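Local coordinates for protein enoyl-CoA hydratase (Mycobacterium smegmatis, PDB 3PE8) that probably catalyses the reversible addition of water to the double bond of 2-enoyl-CoA thioesters and belongs to the crotonase family, at residues V57-A62 with K93-A98; D115-S120 with G172-V177. All coordinates share one frame; numbering follows the deposited sequence.

Interaction 1 (V57-A62 with K93-A98); sequences VIVTGA and KPVIGA
Two neighbouring parallel strands in the central sheet of the crotonase fold, Val57-Gly61 and Val95-Ala98, pair in this contact, with strand 19-24 on the far side of Val57-Gly61. The backbone register runs Val57 to Val95, Ile58 to Ile96 and Val59 to Gly97. Val57 starts it by giving its N-H to Pro94 O at 2.9 Å, almost linearly (177°), and its own O takes Ile96 N at 2.8 Å. Val59, two residues on, repeats the pattern: its N reaches Ile96 O and its O receives Ala98 N. The CA-H groups of Val95, Ile58 and Gly97 also lean on carbonyl oxygens across the gap, Ile58 CA standing 3.2 Å from Ile96 O. A side chain prolongs the backbone series at its C-terminal end. Thr60 OG1, anti to its backbone N (chi1 -163°), donates to Ala98 O over 2.7 Å, coming in 19° off the carbonyl plane.

On one face Val57, Val59 and Val95 gather. Val95 splits its branches between the two valines of the neighbouring strand, CG1 meeting Val59 CG2 at 3.8 Å and CG2 meeting Val57 CB at 4.1 Å. The other face carries Ile58, Ile96, Thr60 and Ala98; there Ile58 CG2, anti to its backbone N, lies 4.1 Å from Ala98 CB, and helix 183-195 packs over both isoleucines. Gly97 is the partner of Val59 without a side chain, and Val59 instead makes its methyl contact diagonally with Val95.

All the touching residues are buried. The straight amide bonds satisfy the polar backbone between the strands, while aliphatic side chains pack on both faces, and the threonine hydroxyl, tied to Ala98 O, has its polarity met within this apolar setting.

Interaction 2 (D115-S120 with G172-V177); sequences DILIAS and GLVTEV
Leu117 O is gripped twice by Thr175, whose N and OG1 both donate to it at 2.9 Å from opposite faces of the carbonyl plane. The amide is the less tilted of the two, 25° off that plane against 34° for the hydroxyl. Thr175 OG1 can turn back to this carbonyl because it sits between its own N and carbonyl carbon (chi1 64°); it also hydrogen-bonds Arg155 of the second subunit. Two residues further along, Ala119 N donates to Glu176 O over 2.9 Å, and Val177 CA approaches Ala119 O at 3.2 Å.

The side chain of Leu117 meets the same segment at Leu173 and Val174: CD1 comes to 3.5 Å from Leu173 O and touches Leu173 CD1, while its CB rests on Val174 CG1. That same valine methyl reaches Ala119 CB at 4.1 Å and thus serves both residues. Ile118 lies alongside Glu176, the two side chains pointing the same way, with CG2 close to Glu176 O. The carboxylate beyond is held by salt bridges to Arg189 and to Arg155 of the second subunit.

Gly172 ends helix 165-171 in a Schellman motif, after which the chain swings round to join strand 116-120. Parallel pairing of Ala119 with Val177 adds the short strand 177-178, outermost in this chain, to the central crotonase sheet, beside the subunit interface.

Strand 95-99 carries one half of interaction 1 and neighbours strand 116-120 of interaction 2, placing both contacts in one sheet with their centres 11 Å apart. Gly97 N lies 2.8 Å from Ile116 O, and Val95 N 2.9 Å from Asp115 OD2, both probable hydrogen bonds. Leu117 CD2 packs directly on the backbone of Gly97, 3.6 Å from its CA. Interaction 1 belongs to the buried middle of the sheet, interaction 2 to its outermost strand within the chain, near the second subunit. Glu109 and His129 bind the zinc ion seen in the crystal; the side chain of Glu109 is about 12 Å from that of Val59 and about 10 Å from that of Leu173.

Interaction 1 (V57-A62 with K93-A98)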
loop_
_atom_site.group_PDB
_atom_site.type_symbol
_atom_site.label_atom_id
_atom_site.label_comp_id
_atom_site.label_asym_id
_atom_site.label_seq_id
_atom_site.Cartn_x
_atom_site.Cartn_y
_atom_site.Cartn_z
ATOM N N VAL A 57 5.750 -28.536 -12.061
ATOM C CA VAL A 57 5.085 -28.478 -13.364
ATOM C C VAL A 57 5.974 -27.741 -14.384
ATOM O O VAL A 57 6.568 -26.688 -14.044
ATOM C CB VAL A 57 3.710 -27.750 -13.270
ATOM C CG1 VAL A 57 3.053 -27.645 -14.645
ATOM C CG2 VAL A 57 2.738 -28.498 -12.311
ATOM N N ILE A 58 6.060 -28.280 -15.606
ATOM C CA ILE A 58 6.602 -27.560 -16.760
ATOM C C ILE A 58 5.464 -27.274 -17.720
ATOM O O ILE A 58 4.723 -28.207 -18.072
ATOM C CB ILE A 58 7.722 -28.386 -17.482
ATOM C CG1 ILE A 58 8.896 -28.643 -16.536
ATOM C CG2 ILE A 58 8.184 -27.691 -18.786
ATOM C CD1 ILE A 58 9.920 -29.645 -17.053
ATOM N N VAL A 59 5.357 -26.032 -18.174
ATOM C CA VAL A 59 4.393 -25.670 -19.194
ATOM C C VAL A 59 5.154 -25.353 -20.474
ATOM O O VAL A 59 6.097 -24.568 -20.438
ATOM C CB VAL A 59 3.543 -24.445 -18.791
ATOM C CG1 VAL A 59 2.610 -23.993 -19.960
ATOM C CG2 VAL A 59 2.669 -24.734 -17.563
ATOM N N THR A 60 4.726 -25.942 -21.606
ATOM C CA THR A 60 5.392 -25.652 -22.872
ATOM C C THR A 60 4.359 -25.738 -23.963
ATOM O O THR A 60 3.206 -26.103 -23.697
ATOM C CB THR A 60 6.620 -26.571 -23.079
ATOM O OG1 THR A 60 7.470 -26.031 -24.103
ATOM C CG2 THR A 60 6.247 -28.022 -23.432
ATOM N N GLY A 61 4.766 -25.419 -25.179
ATOM C CA GLY A 61 3.871 -25.544 -26.338
ATOM C C GLY A 61 4.381 -26.515 -27.376
ATOM O O GLY A 61 5.596 -26.661 -27.568
ATOM N N ALA A 62 3.457 -27.140 -28.097
ATOM C CA ALA A 62 3.810 -27.870 -29.303
ATOM C C ALA A 62 4.480 -26.911 -30.277
ATOM O O ALA A 62 4.027 -25.789 -30.429
ATOM C CB ALA A 62 2.556 -28.500 -29.924
ATOM N N LYS A 93 3.142 -25.537 -5.758
ATOM C CA LYS A 93 4.171 -26.278 -6.510
ATOM C C LYS A 93 4.715 -25.388 -7.641
ATOM O O LYS A 93 3.951 -24.746 -8.343
ATOM C CB LYS A 93 3.566 -27.564 -7.078
ATOM C CG LYS A 93 3.063 -28.516 -5.986
ATOM C CD LYS A 93 2.519 -29.793 -6.524
ATOM C CE LYS A 93 1.916 -30.622 -5.418
ATOM N NZ LYS A 93 1.228 -31.820 -5.971
ATOM N N PRO A 94 6.031 -25.393 -7.856
ATOM C CA PRO A 94 6.585 -24.524 -8.852
ATOM C C PRO A 94 6.172 -24.845 -10.282
ATOM O O PRO A 94 6.080 -26.006 -10.648
ATOM C CB PRO A 94 8.090 -24.752 -8.732
ATOM C CG PRO A 94 8.313 -25.380 -7.451
ATOM C CD PRO A 94 7.066 -26.051 -7.049
ATOM N N VAL A 95 5.957 -23.795 -11.072
ATOM C CA VAL A 95 5.617 -23.882 -12.491
ATOM C C VAL A 95 6.718 -23.219 -13.310
ATOM O O VAL A 95 6.995 -22.030 -13.154
ATOM C CB VAL A 95 4.275 -23.199 -12.827
ATOM C CG1 VAL A 95 3.974 -23.308 -14.335
ATOM C CG2 VAL A 95 3.130 -23.867 -12.041
ATOM N N ILE A 96 7.364 -24.010 -14.147
ATOM C CA ILE A 96 8.458 -23.589 -15.028
ATOM C C ILE A 96 7.867 -23.467 -16.424
ATOM O O ILE A 96 7.261 -24.420 -16.928
ATOM C CB ILE A 96 9.590 -24.623 -15.096
ATOM C CG1 ILE A 96 10.266 -24.759 -13.749
ATOM C CG2 ILE A 96 10.640 -24.201 -16.215
ATOM C CD1 ILE A 96 11.080 -26.076 -13.592
ATOM N N GLY A 97 7.975 -22.283 -17.022
ATOM C CA GLY A 97 7.573 -22.109 -18.424
ATOM C C GLY A 97 8.756 -22.339 -19.317
ATOM O O GLY A 97 9.794 -21.644 -19.164
ATOM N N ALA A 98 8.643 -23.299 -20.249
ATOM C CA ALA A 98 9.694 -23.579 -21.237
ATOM C C ALA A 98 9.186 -23.000 -22.541
ATOM O O ALA A 98 8.344 -23.595 -23.240
ATOM C CB ALA A 98 9.970 -25.084 -21.336
#

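Interaction 2 (D115-S120 with G172-V177)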
loop_
_atom_site.group_PDB
_atom_site.type_symbol
_atom_site.label_atom_id
_atom_site.label_comp_id
_atom_site.label_asym_id
_atom_site.label_seq_id
_atom_site.Cartn_x
_atom_site.Cartn_y
_atom_site.Cartn_z
ATOM N N ASP A 115 6.398 -19.248 -12.499
ATOM C CA ASP A 115 7.378 -18.863 -11.502
ATOM C C ASP A 115 8.738 -18.588 -12.106
ATOM O O ASP A 115 9.405 -17.621 -11.702
ATOM C CB ASP A 115 7.499 -19.939 -10.438
ATOM C CG ASP A 115 6.203 -20.133 -9.666
ATOM O OD1 ASP A 115 5.736 -19.148 -9.036
ATOM O OD2 ASP A 115 5.621 -21.246 -9.711
ATOM N N ILE A 116 9.144 -19.411 -13.066
ATOM C CA ILE A 116 10.508 -19.416 -13.625
ATOM C C ILE A 116 10.357 -19.662 -15.132
ATOM O O ILE A 116 9.639 -20.567 -15.524
ATOM C CB ILE A 116 11.335 -20.608 -13.062
ATOM C CG1 ILE A 116 11.482 -20.520 -11.539
ATOM C CG2 ILE A 116 12.682 -20.700 -13.824
ATOM C CD1 ILE A 116 11.989 -21.889 -10.879
ATOM N N LEU A 117 11.005 -18.858 -15.954
ATOM C CA LEU A 117 10.996 -19.073 -17.403
ATOM C C LEU A 117 12.386 -19.437 -17.907
ATOM O O LEU A 117 13.405 -18.851 -17.468
ATOM C CB LEU A 117 10.523 -17.827 -18.150
ATOM C CG LEU A 117 9.083 -17.358 -17.925
ATOM C CD1 LEU A 117 8.715 -16.161 -18.818
ATOM C CD2 LEU A 117 8.102 -18.520 -18.202
ATOM N N ILE A 118 12.414 -20.384 -18.841
ATOM C CA ILE A 118 13.573 -20.717 -19.638
ATOM C C ILE A 118 13.136 -20.610 -21.093
ATOM O O ILE A 118 12.041 -20.992 -21.426
ATOM C CB ILE A 118 14.045 -22.145 -19.347
ATOM C CG1 ILE A 118 14.440 -22.284 -17.865
ATOM C CG2 ILE A 118 15.226 -22.523 -20.283
ATOM C CD1 ILE A 118 14.560 -23.784 -17.408
ATOM N N ALA A 119 13.985 -20.057 -21.959
ATOM C CA ALA A 119 13.618 -19.818 -23.348
ATOM C C ALA A 119 14.513 -20.544 -24.315
ATOM O O ALA A 119 15.702 -20.605 -24.121
ATOM C CB ALA A 119 13.691 -18.324 -23.686
ATOM N N SER A 120 13.916 -21.061 -25.374
ATOM C CA SER A 120 14.641 -21.394 -26.588
ATOM C C SER A 120 15.205 -20.117 -27.234
ATOM O O SER A 120 14.629 -19.013 -27.102
ATOM C CB SER A 120 13.659 -22.080 -27.552
ATOM O OG SER A 120 14.240 -22.270 -28.802
ATOM N N GLY A 172 15.645 -9.647 -17.877
ATOM C CA GLY A 172 15.202 -10.398 -16.701
ATOM C C GLY A 172 13.887 -11.138 -16.821
ATOM O O GLY A 172 13.382 -11.692 -15.845
ATOM N N LEU A 173 13.330 -11.153 -18.025
ATOM C CA LEU A 173 12.079 -11.844 -18.237
ATOM C C LEU A 173 12.247 -13.363 -18.184
ATOM O O LEU A 173 11.320 -14.053 -17.792
ATOM C CB LEU A 173 11.434 -11.411 -19.569
ATOM C CG LEU A 173 10.133 -12.051 -19.975
ATOM C CD1 LEU A 173 8.978 -11.845 -18.980
ATOM C CD2 LEU A 173 9.694 -11.555 -21.393
ATOM N N VAL A 174 13.401 -13.853 -18.630
ATOM C CA VAL A 174 13.730 -15.274 -18.577
ATOM C C VAL A 174 15.040 -15.441 -17.830
ATOM O O VAL A 174 15.886 -14.512 -17.747
ATOM C CB VAL A 174 13.803 -15.952 -19.965
ATOM C CG1 VAL A 174 12.495 -15.727 -20.731
ATOM C CG2 VAL A 174 15.025 -15.454 -20.777
ATOM N N THR A 175 15.213 -16.631 -17.271
ATOM C CA THR A 175 16.417 -16.932 -16.489
ATOM C C THR A 175 17.587 -17.521 -17.291
ATOM O O THR A 175 18.762 -17.517 -16.849
ATOM C CB THR A 175 16.129 -17.896 -15.339
ATOM O OG1 THR A 175 15.711 -19.186 -15.816
ATOM C CG2 THR A 175 15.090 -17.315 -14.332
ATOM N N GLU A 176 17.274 -18.038 -18.479
ATOM C CA GLU A 176 18.199 -18.843 -19.258
ATOM C C GLU A 176 17.680 -18.940 -20.688
ATOM O O GLU A 176 16.469 -19.028 -20.898
ATOM C CB GLU A 176 18.304 -20.235 -18.613
ATOM C CG GLU A 176 19.335 -21.139 -19.186
ATOM C CD GLU A 176 19.456 -22.483 -18.455
ATOM O OE1 GLU A 176 18.625 -22.827 -17.565
ATOM O OE2 GLU A 176 20.389 -23.248 -18.832
ATOM N N VAL A 177 18.610 -18.903 -21.643
ATOM C CA VAL A 177 18.327 -19.113 -23.060
ATOM C C VAL A 177 19.226 -20.253 -23.518
ATOM O O VAL A 177 20.447 -20.226 -23.285
ATOM C CB VAL A 177 18.595 -17.878 -23.930
ATOM C CG1 VAL A 177 18.394 -18.231 -25.399
ATOM C CG2 VAL A 177 17.646 -16.763 -23.501
#